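Long-range contacts in trypsin inhibitor BGIT (Momordica charantia, PDB 1VBW), which inhibits trypsin as a member of the potato type I family of serine protease inhibitors: residues Q4-L12 / V23-V31; D45-V53 / I60-G68. All coordinates share one frame; numbering follows the deposited sequence. Where two conformers were deposited one is given.

Contact 1 (Q4-L12 / V23-V31); sequences QGKSSWPQL and VIERENPRV. With K (potassium ion), chain B.
Trp9 lies flat against Ile24 near the C-terminal end of helix 17-27, the single helix of this fold of the potato type I inhibitors, and pins the N-terminal loop to it. CG1 of Ile24 sits 3.7 Å from the centroid of the indole five-membered ring, 9° off the normal, a CH-pi contact; across the ring, CG of Lys6 covers the opposite face near the rim. At the edge, Trp9 NE1 donates to Glu27 OE1 (2.7 Å) on its anti side, in a rather bent bond. The extended Lys6 chain, CG anti to the backbone N (chi1 -175°), brings NZ to the syn side of Glu27 OE1 at 2.8 Å, so one carboxylate oxygen holds both ammonium and indole. A leucine in place of Trp9 would probably leave Glu27 OE1 with one donor fewer and the CG1 of Ile24 without its aromatic face. Farther out, Leu12 CD1 meets Ile24 CG1. Where the helix ends, Asn28 ND2 reaches two loop carbonyls, Lys6 O nearly straight (2.9 Å, 170°) and Gln4 O on a lone pair. Its rotation is fixed from the other side: Asn28 OD1 accepts from Arg30 N at 2.9 Å, an Asx turn.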
loop_
_atom_site.group_PDB
_atom_site.type_symbol
_atom_site.label_atom_id
_atom_site.label_comp_id
_atom_site.label_asym_id
_atom_site.label_seq_id
_atom_site.Cartn_x
_atom_site.Cartn_y
_atom_site.Cartn_z
ATOM N N GLN A 4 -9.469 11.092 -2.843
ATOM C CA GLN A 4 -9.678 11.064 -4.286
ATOM C C GLN A 4 -8.448 10.502 -4.979
ATOM O O GLN A 4 -7.386 10.364 -4.399
ATOM C CB GLN A 4 -9.985 12.491 -4.852
ATOM C CG GLN A 4 -11.214 13.084 -4.228
ATOM C CD GLN A 4 -11.701 14.433 -4.667
ATOM O OE1 GLN A 4 -11.555 14.866 -5.801
ATOM N NE2 GLN A 4 -12.315 15.119 -3.707
ATOM N N GLY A 5 -8.670 10.178 -6.266
ATOM C CA GLY A 5 -7.573 9.601 -7.023
ATOM C C GLY A 5 -7.630 8.084 -7.003
ATOM O O GLY A 5 -8.594 7.467 -6.552
ATOM N N LYS A 6 -6.574 7.481 -7.572
ATOM C CA LYS A 6 -6.512 6.041 -7.522
ATOM C C LYS A 6 -6.410 5.587 -6.080
ATOM O O LYS A 6 -5.597 6.111 -5.314
ATOM C CB LYS A 6 -5.333 5.523 -8.372
ATOM C CG LYS A 6 -5.279 4.028 -8.465
ATOM C CD LYS A 6 -4.310 3.550 -9.534
ATOM C CE LYS A 6 -4.246 2.055 -9.602
ATOM N NZ LYS A 6 -3.252 1.604 -10.631
ATOM N N SER A 7 -7.202 4.567 -5.722
ATOM C CA SER A 7 -7.229 4.186 -4.327
ATOM C C SER A 7 -7.015 2.694 -4.047
ATOM O O SER A 7 -6.973 2.296 -2.907
ATOM C CB SER A 7 -8.496 4.718 -3.666
ATOM O OG SER A 7 -9.588 4.274 -4.369
ATOM N N SER A 8 -6.834 1.888 -5.114
ATOM C CA SER A 8 -6.406 0.503 -4.890
ATOM C C SER A 8 -5.545 0.083 -6.071
ATOM O O SER A 8 -5.719 0.567 -7.194
ATOM C CB SER A 8 -7.602 -0.427 -4.640
ATOM O OG SER A 8 -7.163 -1.696 -4.180
ATOM N N TRP A 9 -4.626 -0.798 -5.763
ATOM C CA TRP A 9 -3.608 -1.254 -6.726
ATOM C C TRP A 9 -3.583 -2.774 -6.793
ATOM O O TRP A 9 -2.610 -3.433 -6.412
ATOM C CB TRP A 9 -2.207 -0.743 -6.310
ATOM C CG TRP A 9 -2.067 0.728 -6.535
ATOM C CD1 TRP A 9 -1.461 1.305 -7.591
ATOM C CD2 TRP A 9 -2.519 1.808 -5.675
ATOM N NE1 TRP A 9 -1.506 2.687 -7.508
ATOM C CE2 TRP A 9 -2.147 3.009 -6.317
ATOM C CE3 TRP A 9 -3.160 1.881 -4.447
ATOM C CZ2 TRP A 9 -2.426 4.262 -5.782
ATOM C CZ3 TRP A 9 -3.458 3.124 -3.913
ATOM C CH2 TRP A 9 -3.093 4.308 -4.581
ATOM N N PRO A 10 -4.675 -3.365 -7.276
ATOM C CA PRO A 10 -4.736 -4.856 -7.232
ATOM C C PRO A 10 -3.664 -5.508 -8.046
ATOM O O PRO A 10 -3.295 -6.663 -7.727
ATOM C CB PRO A 10 -6.147 -5.129 -7.815
ATOM C CG PRO A 10 -6.474 -3.934 -8.647
ATOM C CD PRO A 10 -5.883 -2.769 -7.829
ATOM N N GLN A 11 -3.123 -4.890 -9.093
ATOM C CA GLN A 11 -2.116 -5.530 -9.904
ATOM C C GLN A 11 -0.764 -5.598 -9.241
ATOM O O GLN A 11 0.150 -6.249 -9.789
ATOM C CB GLN A 11 -1.945 -4.852 -11.278
ATOM C CG GLN A 11 -3.187 -4.905 -12.131
ATOM C CD GLN A 11 -2.877 -4.404 -13.555
ATOM O OE1 GLN A 11 -1.937 -4.819 -14.213
ATOM N NE2 GLN A 11 -3.648 -3.425 -14.002
ATOM N N LEU A 12 -0.572 -4.941 -8.082
ATOM C CA LEU A 12 0.737 -4.986 -7.428
ATOM C C LEU A 12 0.968 -6.217 -6.578
ATOM O O LEU A 12 2.104 -6.428 -6.131
ATOM C CB LEU A 12 0.981 -3.704 -6.648
ATOM C CG LEU A 12 1.070 -2.435 -7.499
ATOM C CD1 LEU A 12 1.226 -1.216 -6.619
ATOM C CD2 LEU A 12 2.262 -2.525 -8.480
ATOM N N VAL A 23 5.243 2.769 -7.470
ATOM C CA VAL A 23 4.086 2.909 -8.352
ATOM C C VAL A 23 2.961 3.655 -7.622
ATOM O O VAL A 23 2.378 4.572 -8.197
ATOM C CB VAL A 23 3.586 1.531 -8.802
ATOM C CG1 VAL A 23 2.225 1.628 -9.505
ATOM C CG2 VAL A 23 4.582 0.838 -9.742
ATOM N N ILE A 24 2.677 3.236 -6.404
ATOM C CA ILE A 24 1.550 3.840 -5.641
ATOM C C ILE A 24 1.781 5.313 -5.484
ATOM O O ILE A 24 0.883 6.147 -5.701
ATOM C CB ILE A 24 1.477 3.114 -4.281
ATOM C CG1 ILE A 24 1.008 1.687 -4.445
ATOM C CG2 ILE A 24 0.563 3.902 -3.323
ATOM C CD1 ILE A 24 1.330 0.830 -3.268
ATOM N N GLU A 25 2.982 5.703 -5.042
ATOM C CA GLU A 25 3.227 7.089 -4.698
ATOM C C GLU A 25 3.319 7.969 -5.929
ATOM O O GLU A 25 3.120 9.193 -5.783
ATOM C CB GLU A 25 4.524 7.196 -3.863
ATOM C CG GLU A 25 4.294 6.634 -2.469
ATOM C CD GLU A 25 5.505 6.701 -1.526
ATOM O OE1 GLU A 25 6.509 7.370 -1.849
ATOM O OE2 GLU A 25 5.377 6.198 -0.407
ATOM N N ARG A 26 3.674 7.428 -7.084
ATOM C CA ARG A 26 3.679 8.130 -8.369
ATOM C C ARG A 26 2.249 8.287 -8.874
ATOM O O ARG A 26 1.862 9.358 -9.359
ATOM C CB ARG A 26 4.561 7.372 -9.404
ATOM C CG ARG A 26 6.094 7.398 -9.256
ATOM C CD ARG A 26 6.971 6.319 -9.871
ATOM N NE ARG A 26 6.938 6.345 -11.336
ATOM C CZ ARG A 26 7.949 6.796 -12.051
ATOM N NH1 ARG A 26 9.055 7.316 -11.608
ATOM N NH2 ARG A 26 7.700 6.670 -13.337
ATOM N N GLU A 27 1.440 7.227 -8.787
ATOM C CA GLU A 27 0.076 7.278 -9.341
ATOM C C GLU A 27 -0.858 8.125 -8.498
ATOM O O GLU A 27 -1.761 8.768 -9.093
ATOM C CB GLU A 27 -0.487 5.861 -9.481
ATOM C CG GLU A 27 0.232 5.109 -10.602
ATOM C CD GLU A 27 -0.357 3.791 -10.962
ATOM O OE1 GLU A 27 -1.086 3.234 -10.141
ATOM O OE2 GLU A 27 -0.099 3.312 -12.077
ATOM N N ASN A 28 -0.712 8.121 -7.183
ATOM C CA ASN A 28 -1.498 8.994 -6.329
ATOM C C ASN A 28 -0.528 9.774 -5.451
ATOM O O ASN A 28 -0.053 9.272 -4.412
ATOM C CB ASN A 28 -2.481 8.208 -5.479
ATOM C CG ASN A 28 -3.475 9.136 -4.795
ATOM O OD1 ASN A 28 -3.125 10.318 -4.560
ATOM N ND2 ASN A 28 -4.669 8.701 -4.527
ATOM N N PRO A 29 -0.246 11.044 -5.808
ATOM C CA PRO A 29 0.693 11.844 -5.049
ATOM C C PRO A 29 0.231 12.232 -3.674
ATOM O O PRO A 29 1.022 12.805 -2.884
ATOM C CB PRO A 29 0.914 13.082 -5.924
ATOM C CG PRO A 29 -0.306 13.182 -6.764
ATOM C CD PRO A 29 -0.782 11.779 -6.997
ATOM N N ARG A 30 -1.006 11.916 -3.328
ATOM C CA ARG A 30 -1.577 12.233 -2.008
ATOM C C ARG A 30 -1.502 11.072 -1.041
ATOM O O ARG A 30 -2.110 11.151 0.031
ATOM C CB ARG A 30 -2.997 12.697 -2.213
ATOM C CG ARG A 30 -3.019 14.022 -3.046
ATOM C CD ARG A 30 -4.388 14.579 -3.290
ATOM N NE ARG A 30 -5.220 13.755 -4.127
ATOM C CZ ARG A 30 -6.444 14.012 -4.547
ATOM N NH1 ARG A 30 -7.103 15.146 -4.211
ATOM N NH2 ARG A 30 -7.025 13.114 -5.325
ATOM N N VAL A 31 -0.713 10.048 -1.363
ATOM C CA VAL A 31 -0.545 8.950 -0.414
ATOM C C VAL A 31 0.939 8.649 -0.223
ATOM O O VAL A 31 1.770 8.871 -1.090
ATOM C CB VAL A 31 -1.282 7.670 -0.838
ATOM C CG1 VAL A 31 -2.760 7.955 -1.092
ATOM C CG2 VAL A 31 -0.635 6.994 -2.029
HETATM K K K B . 0.680 -8.673 -10.236
HETATM O O HOH W 1 -4.394 9.232 -8.195
HETATM O O HOH W 2 1.540 -8.072 -12.423
HETATM O O HOH W 3 3.286 -8.082 -10.006
HETATM O O HOH W 4 0.388 -11.183 -10.759
#

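Contact 2 (D45-V53 / I60-G68); sequences DFRCDRVRV and IVARPPTIG. With NA (sodium ion), chain C.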
loop_
_atom_site.group_PDB
_atom_site.type_symbol
_atom_site.label_atom_id
_atom_site.label_comp_id
_atom_site.label_asym_id
_atom_site.label_seq_id
_atom_site.Cartn_x
_atom_site.Cartn_y
_atom_site.Cartn_z
ATOM N N ASP A 45 -7.410 2.141 12.314
ATOM C CA ASP A 45 -8.064 3.405 12.023
ATOM C C ASP A 45 -8.061 3.604 10.488
ATOM O O ASP A 45 -7.625 2.725 9.721
ATOM C CB ASP A 45 -7.472 4.582 12.752
ATOM C CG ASP A 45 -6.035 4.856 12.393
ATOM O OD1 ASP A 45 -5.516 5.925 12.865
ATOM O OD2 ASP A 45 -5.406 4.038 11.691
ATOM N N PHE A 46 -8.573 4.716 10.056
ATOM C CA PHE A 46 -8.765 4.988 8.622
ATOM C C PHE A 46 -8.090 6.302 8.305
ATOM O O PHE A 46 -8.406 7.331 8.915
ATOM C CB PHE A 46 -10.230 5.013 8.241
ATOM C CG PHE A 46 -10.388 5.287 6.751
ATOM C CD1 PHE A 46 -10.603 6.586 6.299
ATOM C CD2 PHE A 46 -10.351 4.243 5.865
ATOM C CE1 PHE A 46 -10.711 6.824 4.946
ATOM C CE2 PHE A 46 -10.410 4.475 4.474
ATOM C CZ PHE A 46 -10.634 5.771 4.054
ATOM N N ARG A 47 -7.223 6.275 7.311
ATOM C CA ARG A 47 -6.502 7.442 6.840
ATOM C C ARG A 47 -6.485 7.467 5.315
ATOM O O ARG A 47 -6.046 6.509 4.679
ATOM C CB ARG A 47 -5.044 7.335 7.341
ATOM C CG ARG A 47 -4.827 7.486 8.836
ATOM C CD ARG A 47 -4.226 8.869 9.250
ATOM N NE ARG A 47 -2.995 8.986 8.532
ATOM C CZ ARG A 47 -1.902 8.316 8.706
ATOM N NH1 ARG A 47 -0.861 8.473 7.883
ATOM N NH2 ARG A 47 -1.767 7.498 9.773
ATOM N N CYS A 48 -6.833 8.613 4.728
ATOM C CA CYS A 48 -6.864 8.784 3.299
ATOM C C CYS A 48 -5.490 8.948 2.659
ATOM O O CYS A 48 -5.380 8.879 1.444
ATOM C CB CYS A 48 -7.706 9.991 2.843
ATOM S SG CYS A 48 -9.482 9.737 3.024
ATOM N N ASP A 49 -4.474 9.204 3.498
ATOM C CA ASP A 49 -3.136 9.509 3.020
ATOM C C ASP A 49 -2.182 8.320 3.130
ATOM O O ASP A 49 -0.985 8.478 2.852
ATOM C CB ASP A 49 -2.545 10.702 3.805
ATOM C CG ASP A 49 -2.534 10.461 5.298
ATOM O OD1 ASP A 49 -1.436 10.513 5.902
ATOM O OD2 ASP A 49 -3.605 10.304 5.889
ATOM N N ARG A 50 -2.693 7.158 3.521
ATOM C CA ARG A 50 -1.874 5.992 3.821
ATOM C C ARG A 50 -2.266 4.819 2.912
ATOM O O ARG A 50 -3.450 4.565 2.739
ATOM C CB ARG A 50 -2.142 5.572 5.266
ATOM C CG ARG A 50 -1.344 4.376 5.763
ATOM C CD ARG A 50 -1.569 4.102 7.242
ATOM N NE ARG A 50 -2.973 3.884 7.554
ATOM C CZ ARG A 50 -3.505 4.035 8.763
ATOM N NH1 ARG A 50 -4.803 3.782 8.959
ATOM N NH2 ARG A 50 -2.751 4.474 9.781
ATOM N N VAL A 51 -1.253 4.124 2.414
ATOM C CA VAL A 51 -1.455 2.848 1.702
ATOM C C VAL A 51 -0.529 1.827 2.354
ATOM O O VAL A 51 0.686 1.892 2.143
ATOM C CB VAL A 51 -1.216 2.956 0.204
ATOM C CG1 VAL A 51 -1.357 1.582 -0.456
ATOM C CG2 VAL A 51 -2.178 3.936 -0.450
ATOM N N ARG A 52 -1.095 0.894 3.074
ATOM C CA ARG A 52 -0.313 -0.224 3.597
ATOM C C ARG A 52 0.027 -1.206 2.495
ATOM O O ARG A 52 -0.877 -1.617 1.751
ATOM C CB ARG A 52 -1.081 -0.896 4.731
ATOM C CG ARG A 52 -1.164 0.072 5.916
ATOM C CD ARG A 52 -1.927 -0.454 7.071
ATOM N NE ARG A 52 -1.647 0.460 8.187
ATOM C CZ ARG A 52 -2.735 0.601 8.980
ATOM N NH1 ARG A 52 -3.789 -0.075 8.607
ATOM N NH2 ARG A 52 -2.547 1.343 9.993
ATOM N N VAL A 53 1.262 -1.587 2.419
ATOM C CA VAL A 53 1.768 -2.554 1.482
ATOM C C VAL A 53 2.228 -3.770 2.291
ATOM O O VAL A 53 3.286 -3.738 2.881
ATOM C CB VAL A 53 2.885 -1.992 0.613
ATOM C CG1 VAL A 53 3.370 -3.053 -0.374
ATOM C CG2 VAL A 53 2.403 -0.746 -0.147
ATOM N N ILE A 60 7.635 -9.576 -0.862
ATOM C CA ILE A 60 6.693 -9.624 -1.990
ATOM C C ILE A 60 5.318 -9.199 -1.479
ATOM O O ILE A 60 4.861 -9.625 -0.453
ATOM C CB ILE A 60 6.656 -11.033 -2.599
ATOM C CG1 ILE A 60 8.048 -11.409 -3.146
ATOM C CG2 ILE A 60 5.599 -11.114 -3.672
ATOM C CD1 ILE A 60 8.530 -10.509 -4.275
ATOM N N VAL A 61 4.670 -8.343 -2.300
ATOM C CA VAL A 61 3.324 -7.890 -1.943
ATOM C C VAL A 61 2.323 -9.040 -1.975
ATOM O O VAL A 61 2.192 -9.739 -2.976
ATOM C CB VAL A 61 2.906 -6.776 -2.917
ATOM C CG1 VAL A 61 1.489 -6.249 -2.593
ATOM C CG2 VAL A 61 3.874 -5.618 -2.908
ATOM N N ALA A 62 1.610 -9.198 -0.850
ATOM C CA ALA A 62 0.785 -10.359 -0.621
ATOM C C ALA A 62 -0.672 -10.010 -0.365
ATOM O O ALA A 62 -1.454 -10.933 -0.099
ATOM C CB ALA A 62 1.313 -11.156 0.575
ATOM N N ARG A 63 -1.028 -8.740 -0.410
ATOM C CA ARG A 63 -2.418 -8.283 -0.325
ATOM C C ARG A 63 -2.568 -7.080 -1.280
ATOM O O ARG A 63 -1.567 -6.366 -1.486
ATOM C CB ARG A 63 -2.807 -7.789 1.069
ATOM C CG ARG A 63 -2.585 -8.803 2.202
ATOM C CD ARG A 63 -3.622 -9.935 2.137
ATOM N NE ARG A 63 -3.511 -10.797 3.305
ATOM C CZ ARG A 63 -2.627 -11.739 3.511
ATOM N NH1 ARG A 63 -2.630 -12.452 4.652
ATOM N NH2 ARG A 63 -1.711 -12.019 2.561
ATOM N N PRO A 64 -3.735 -6.815 -1.825
ATOM C CA PRO A 64 -3.883 -5.649 -2.787
ATOM C C PRO A 64 -3.761 -4.331 -2.055
ATOM O O PRO A 64 -4.580 -4.043 -1.166
ATOM C CB PRO A 64 -5.324 -5.842 -3.356
ATOM C CG PRO A 64 -5.993 -6.685 -2.355
ATOM C CD PRO A 64 -5.005 -7.548 -1.684
ATOM N N PRO A 65 -2.761 -3.514 -2.330
ATOM C CA PRO A 65 -2.630 -2.266 -1.596
ATOM C C PRO A 65 -3.815 -1.346 -1.842
ATOM O O PRO A 65 -4.212 -1.148 -2.983
ATOM C CB PRO A 65 -1.322 -1.671 -2.122
ATOM C CG PRO A 65 -0.531 -2.853 -2.625
ATOM C CD PRO A 65 -1.593 -3.747 -3.217
ATOM N N THR A 66 -4.337 -0.775 -0.760
ATOM C CA THR A 66 -5.518 0.074 -0.837
ATOM C C THR A 66 -5.334 1.237 0.132
ATOM O O THR A 66 -4.757 1.051 1.200
ATOM C CB THR A 66 -6.733 -0.809 -0.438
ATOM O OG1 THR A 66 -6.782 -1.920 -1.387
ATOM C CG2 THR A 66 -8.003 -0.012 -0.564
ATOM N N ILE A 67 -5.862 2.401 -0.199
ATOM C CA ILE A 67 -5.894 3.516 0.750
ATOM C C ILE A 67 -6.662 3.102 1.995
ATOM O O ILE A 67 -7.726 2.471 1.952
ATOM C CB ILE A 67 -6.526 4.762 0.144
ATOM C CG1 ILE A 67 -5.656 5.335 -0.981
ATOM C CG2 ILE A 67 -6.796 5.801 1.220
ATOM C CD1 ILE A 67 -6.205 6.588 -1.655
ATOM N N GLY A 68 -6.120 3.461 3.145
ATOM C CA GLY A 68 -6.816 3.344 4.425
ATOM C C GLY A 68 -5.892 3.328 5.603
ATOM O O GLY A 68 -4.682 3.070 5.436
ATOM O OXT GLY A 68 -6.442 3.550 6.702
HETATM NA NA NA C . -3.875 1.134 3.754
HETATM O O HOH W 5 -0.906 -4.604 0.574
HETATM O O HOH W 6 -3.538 -1.827 1.809
HETATM O O HOH W 7 -5.362 -1.154 3.682
#
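Arg47 N and Gly68 N tie the two backbones together at the C-terminus, where the segments run antiparallel: Arg47 N donates to Gly68 OXT at 2.9 Å, and Gly68 N donates to Arg50 O, also at 2.9 Å. Beyond this end the pairing is loose, and water 6 takes part in it by donating to Arg52 O and accepting from Thr66 N.

The terminal carboxylate is gripped side-on by Arg50. NE points at Gly68 O (2.8 Å, 179°) and NH1 at Gly68 OXT (2.8 Å), both oxygens lying close to the guanidinium plane; a bend at chi3 (57°) turns the otherwise extended chain to present this edge. OXT therefore has two donors, Arg50 NH1 and Arg47 N. NH1 also bonds to Asp45 OD2, which it meets from above the carboxylate plane, completing a salt-bridge network of Asp45, Arg50 and Gly68. Arg52 NH2 lies 3.1 Å above the plane of the Arg50 guanidinium, over its centre, and bonds to Thr43 O. As in other inhibitors of this family, arginines from the strand behind the protease-binding loop tie that loop to the body, probably keeping it rigid. Gly68 O and Thr66 O both bind the sodium ion, at 2.7 Å each.

On the face that carries Val51 and Ile67, away from Arg52 and Thr66, Val51 meets Ile67 through CG2 and Pro65 through CG1, the latter 3.7 Å from Pro65 CB. Val53 CG1 touches Val61 CG2. Ile67 CG2 rests near the carbonyl O of Cys48, whose sulfur is bonded to Cys3.

Strand 50-55 is the middle strand of the sheet, hydrogen-bonded in parallel to strand 32-37 and flanked by the short strand 66-67, and its Val51 and Val53, with Pro65, pack on Ile24 of helix 17-27.

Contact 1 fastens the N-terminal loop to the helix; contact 2 fastens the C-terminus to the central strand and to the end of the loop before it, which in this family is the protease-binding loop. Their centres are about 10 Å apart. Residues 7-9 run beside 65-67: Trp9 N lies 2.8 Å from Pro65 O, probably hydrogen-bonded, and Ser8 OG lies 2.8 Å from Thr66 OG1. Ile24 serves both, facing the indole in contact 1 and touching Val51, Val53 and Pro65 of contact 2. Leu12 O packs 3.3 Å from Val61 CB. Metals mark both: Gln11 O and Val13 O bind the potassium ion at contact 1, while a sodium ion is bound by Thr66 O and the carboxylate oxygen Gly68 O.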